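Local coordinates for protein hemolysin (PDB 3HVN) that probably lyses host cells as a cholesterol-dependent cytolysin, binding cholesterol-containing membranes and assembling into oligomeric pores, at residues L453-E459 with T470-L476. The protein carries 1 engineered substitution. Residues are numbered along the deposited sequence; the frame is centred on the assembly and turned at random.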
ATOM      1  N   LEU A 453       5.534   6.785 -35.465  1.00 88.45           N
ATOM      2  CA  LEU A 453       6.630   6.668 -36.420  1.00 66.89           C
ATOM      3  C   LEU A 453       6.124   6.249 -37.794  1.00 74.37           C
ATOM      4  O   LEU A 453       5.303   5.340 -37.912  1.00 86.94           O
ATOM      5  CB  LEU A 453       7.664   5.656 -35.921  1.00 67.44           C
ATOM      6  CG  LEU A 453       8.645   5.121 -36.967  1.00 67.11           C
ATOM      7  CD1 LEU A 453       9.538   6.235 -37.498  1.00 62.11           C
ATOM      8  CD2 LEU A 453       9.482   3.988 -36.394  1.00 62.28           C
ATOM      9  N   HIS A 454       6.619   6.916 -38.831  1.00 66.91           N
ATOM     10  CA  HIS A 454       6.289   6.540 -40.200  1.00 73.54           C
ATOM     11  C   HIS A 454       7.519   6.521 -41.100  1.00 74.57           C
ATOM     12  O   HIS A 454       8.339   7.447 -41.079  1.00 66.73           O
ATOM     13  CB  HIS A 454       5.225   7.467 -40.788  1.00 68.50           C
ATOM     14  CG  HIS A 454       4.841   7.120 -42.192  1.00 71.58           C
ATOM     15  ND1 HIS A 454       4.021   6.055 -42.498  1.00 59.34           N
ATOM     16  CD2 HIS A 454       5.173   7.690 -43.375  1.00 72.83           C
ATOM     17  CE1 HIS A 454       3.860   5.988 -43.807  1.00 62.23           C
ATOM     18  NE2 HIS A 454       4.548   6.969 -44.363  1.00 74.77           N
ATOM     19  N   VAL A 455       7.632   5.459 -41.893  1.00 67.78           N
ATOM     20  CA  VAL A 455       8.758   5.286 -42.800  1.00 61.60           C
ATOM     21  C   VAL A 455       8.303   5.206 -44.254  1.00 58.37           C
ATOM     22  O   VAL A 455       7.445   4.391 -44.608  1.00 56.62           O
ATOM     23  CB  VAL A 455       9.568   4.021 -42.458  1.00 68.11           C
ATOM     24  CG1 VAL A 455      10.663   3.793 -43.493  1.00 31.69           C
ATOM     25  CG2 VAL A 455      10.154   4.131 -41.060  1.00 48.93           C
ATOM     26  N   ASN A 456       8.889   6.063 -45.085  1.00 71.79           N
ATOM     27  CA  ASN A 456       8.597   6.090 -46.513  1.00 77.91           C
ATOM     28  C   ASN A 456       9.878   6.173 -47.335  1.00 87.47           C
ATOM     29  O   ASN A 456      10.572   7.191 -47.324  1.00103.53           O
ATOM     30  CB  ASN A 456       7.676   7.266 -46.850  1.00 83.23           C
ATOM     31  CG  ASN A 456       7.285   7.305 -48.318  1.00 96.94           C
ATOM     32  OD1 ASN A 456       8.051   6.894 -49.191  1.00 80.03           O
ATOM     33  ND2 ASN A 456       6.088   7.807 -48.596  1.00121.85           N
ATOM     34  N   ILE A 457      10.187   5.094 -48.046  1.00 75.35           N
ATOM     35  CA  ILE A 457      11.358   5.053 -48.911  1.00 82.42           C
ATOM     36  C   ILE A 457      10.973   4.702 -50.344  1.00 84.50           C
ATOM     37  O   ILE A 457      10.229   3.744 -50.587  1.00 84.89           O
ATOM     38  CB  ILE A 457      12.409   4.058 -48.391  1.00 96.15           C
ATOM     39  CG1 ILE A 457      11.756   2.717 -48.065  1.00 74.55           C
ATOM     40  CG2 ILE A 457      13.088   4.609 -47.155  1.00120.16           C
ATOM     41  CD1 ILE A 457      12.620   1.802 -47.227  1.00 77.74           C
ATOM     42  N   GLN A 458      11.484   5.489 -51.285  1.00 93.63           N
ATOM     43  CA  GLN A 458      11.174   5.308 -52.697  1.00101.35           C
ATOM     44  C   GLN A 458      12.448   5.058 -53.497  1.00 98.59           C
ATOM     45  O   GLN A 458      13.550   5.339 -53.026  1.00 87.92           O
ATOM     46  CB  GLN A 458      10.446   6.541 -53.238  1.00108.54           C
ATOM     47  CG  GLN A 458       9.273   6.989 -52.380  1.00110.38           C
ATOM     48  CD  GLN A 458       8.731   8.345 -52.789  1.00 88.44           C
ATOM     49  OE1 GLN A 458       9.015   8.837 -53.881  1.00 77.19           O
ATOM     50  NE2 GLN A 458       7.944   8.956 -51.912  1.00 68.05           N
ATOM     51  N   GLU A 459      12.294   4.529 -54.707  1.00 98.09           N
ATOM     52  CA  GLU A 459      13.441   4.242 -55.563  1.00 97.94           C
ATOM     53  C   GLU A 459      13.299   4.884 -56.940  1.00103.66           C
ATOM     54  O   GLU A 459      12.234   4.833 -57.554  1.00 90.10           O
ATOM     55  CB  GLU A 459      13.655   2.730 -55.688  1.00 97.06           C
ATOM     56  CG  GLU A 459      14.366   2.292 -56.956  1.00 98.73           C
ATOM     57  CD  GLU A 459      13.410   2.077 -58.112  1.00 96.26           C
ATOM     58  OE1 GLU A 459      12.187   2.014 -57.866  1.00 84.10           O
ATOM     59  OE2 GLU A 459      13.878   1.967 -59.263  1.00112.39           O
ATOM     60  N   THR A 470       7.527   4.326 -55.421  1.00101.53           N
ATOM     61  CA  THR A 470       7.468   4.074 -53.988  1.00 93.81           C
ATOM     62  C   THR A 470       7.821   2.620 -53.687  1.00 85.86           C
ATOM     63  O   THR A 470       7.232   1.698 -54.250  1.00 70.78           O
ATOM     64  CB  THR A 470       6.079   4.405 -53.409  1.00 94.49           C
ATOM     65  OG1 THR A 470       5.996   3.930 -52.060  1.00 84.75           O
ATOM     66  CG2 THR A 470       4.983   3.755 -54.241  1.00114.00           C
ATOM     67  N   VAL A 471       8.790   2.425 -52.801  1.00 91.74           N
ATOM     68  CA  VAL A 471       9.269   1.087 -52.476  1.00 85.50           C
ATOM     69  C   VAL A 471       8.713   0.588 -51.149  1.00 78.16           C
ATOM     70  O   VAL A 471       8.381  -0.590 -51.007  1.00 49.31           O
ATOM     71  CB  VAL A 471      10.809   1.041 -52.421  1.00 70.46           C
ATOM     72  CG1 VAL A 471      11.283  -0.280 -51.834  1.00 53.67           C
ATOM     73  CG2 VAL A 471      11.389   1.256 -53.804  1.00 90.95           C
ATOM     74  N   TYR A 472       8.612   1.490 -50.178  1.00 79.59           N
ATOM     75  CA  TYR A 472       8.155   1.119 -48.844  1.00 76.46           C
ATOM     76  C   TYR A 472       7.477   2.311 -48.176  1.00 76.95           C
ATOM     77  O   TYR A 472       7.943   3.441 -48.292  1.00 83.93           O
ATOM     78  CB  TYR A 472       9.342   0.626 -48.013  1.00 84.32           C
ATOM     79  CG  TYR A 472       9.009   0.156 -46.614  1.00 79.88           C
ATOM     80  CD1 TYR A 472       8.957  -1.199 -46.312  1.00 70.86           C
ATOM     81  CD2 TYR A 472       8.771   1.065 -45.592  1.00 76.57           C
ATOM     82  CE1 TYR A 472       8.664  -1.635 -45.033  1.00 70.19           C
ATOM     83  CE2 TYR A 472       8.475   0.637 -44.310  1.00 70.45           C
ATOM     84  CZ  TYR A 472       8.424  -0.712 -44.036  1.00 68.17           C
ATOM     85  OH  TYR A 472       8.132  -1.140 -42.761  1.00 70.39           O
ATOM     86  N   ASP A 473       6.372   2.056 -47.486  1.00 75.17           N
ATOM     87  CA  ASP A 473       5.611   3.126 -46.851  1.00 79.49           C
ATOM     88  C   ASP A 473       4.742   2.568 -45.735  1.00 79.48           C
ATOM     89  O   ASP A 473       3.685   1.992 -45.996  1.00 97.81           O
ATOM     90  CB  ASP A 473       4.735   3.836 -47.884  1.00 75.13           C
ATOM     91  CG  ASP A 473       4.103   5.101 -47.341  1.00 91.80           C
ATOM     92  OD1 ASP A 473       4.834   5.923 -46.752  1.00 75.32           O
ATOM     93  OD2 ASP A 473       2.878   5.276 -47.509  1.00104.87           O
ATOM     94  N   LYS A 474       5.179   2.737 -44.491  1.00 70.85           N
ATOM     95  CA  LYS A 474       4.455   2.144 -43.370  1.00 57.49           C
ATOM     96  C   LYS A 474       4.505   2.961 -42.083  1.00 76.01           C
ATOM     97  O   LYS A 474       5.482   3.665 -41.811  1.00 76.18           O
ATOM     98  CB  LYS A 474       4.975   0.731 -43.083  1.00 51.76           C
ATOM     99  CG  LYS A 474       4.718  -0.281 -44.186  1.00 79.66           C
ATOM    100  CD  LYS A 474       5.233  -1.657 -43.792  1.00 97.74           C
ATOM    101  CE  LYS A 474       5.103  -2.650 -44.935  1.00112.70           C
ATOM    102  NZ  LYS A 474       5.687  -3.974 -44.583  1.00118.94           N
ATOM    103  N   ASP A 475       3.437   2.857 -41.299  1.00 84.37           N
ATOM    104  CA  ASP A 475       3.441   3.327 -39.922  1.00 86.27           C
ATOM    105  C   ASP A 475       4.079   2.231 -39.083  1.00 79.95           C
ATOM    106  O   ASP A 475       3.643   1.080 -39.122  1.00 63.39           O
ATOM    107  CB  ASP A 475       2.016   3.587 -39.433  1.00 83.94           C
ATOM    108  CG  ASP A 475       1.325   4.698 -40.200  1.00 90.29           C
ATOM    109  OD1 ASP A 475       0.087   4.819 -40.085  1.00 83.50           O
ATOM    110  OD2 ASP A 475       2.017   5.448 -40.917  1.00 98.70           O
ATOM    111  N   LEU A 476       5.116   2.578 -38.330  1.00 77.15           N
ATOM    112  CA  LEU A 476       5.858   1.574 -37.575  1.00 67.75           C
ATOM    113  C   LEU A 476       5.810   1.808 -36.070  1.00 72.06           C
ATOM    114  O   LEU A 476       5.928   2.942 -35.607  1.00 72.02           O
ATOM    115  CB  LEU A 476       7.313   1.518 -38.046  1.00 57.03           C
ATOM    116  CG  LEU A 476       7.538   1.128 -39.509  1.00 60.27           C
ATOM    117  CD1 LEU A 476       9.024   1.053 -39.818  1.00 69.12           C
ATOM    118  CD2 LEU A 476       6.858  -0.195 -39.819  1.00 58.30           C
TER
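Residues 453-459 and 470-476 run antiparallel, their axes inclined at 169° and approaching to 4.3 Å, as the two arms of a beta hairpin. Paired backbone bonds link Val455 with Lys474 (N to O and O to N, both 2.8 Å) and Ile457 with Tyr472. At Ile457 the ladder slips by one residue: its O accepts from Tyr472 N at 2.8 Å and from Val471 N at 3.0 Å, a classic beta bulge, with Val471 near helical backbone angles (-102/-39). His454, Asn456, Asp473 and Asp475 share the polar face. The His454 ring lies between the two aspartates, ND1 donating to Asp475 OD2 at 2.6 Å and NE2 more weakly to Asp473 OD1, also at 2.6 Å. The other face is largely apolar: Val455 CG2 meets Leu476 CD1 at 3.5 Å, and its CG1 lies 3.9 Å from Tyr472 CE2. Tyr472 OH bonds to Asp497, while its ring packs edge-to-face with Tyr495. The hairpin closes one edge of a four-stranded sheet in the C-terminal beta sandwich of the cytolysin, with strand 404-416 flanking 450-460 on its other side; across the apolar face, Val455 and Ile457 pack onto Ile484 of strand 481-487 in the opposing sheet.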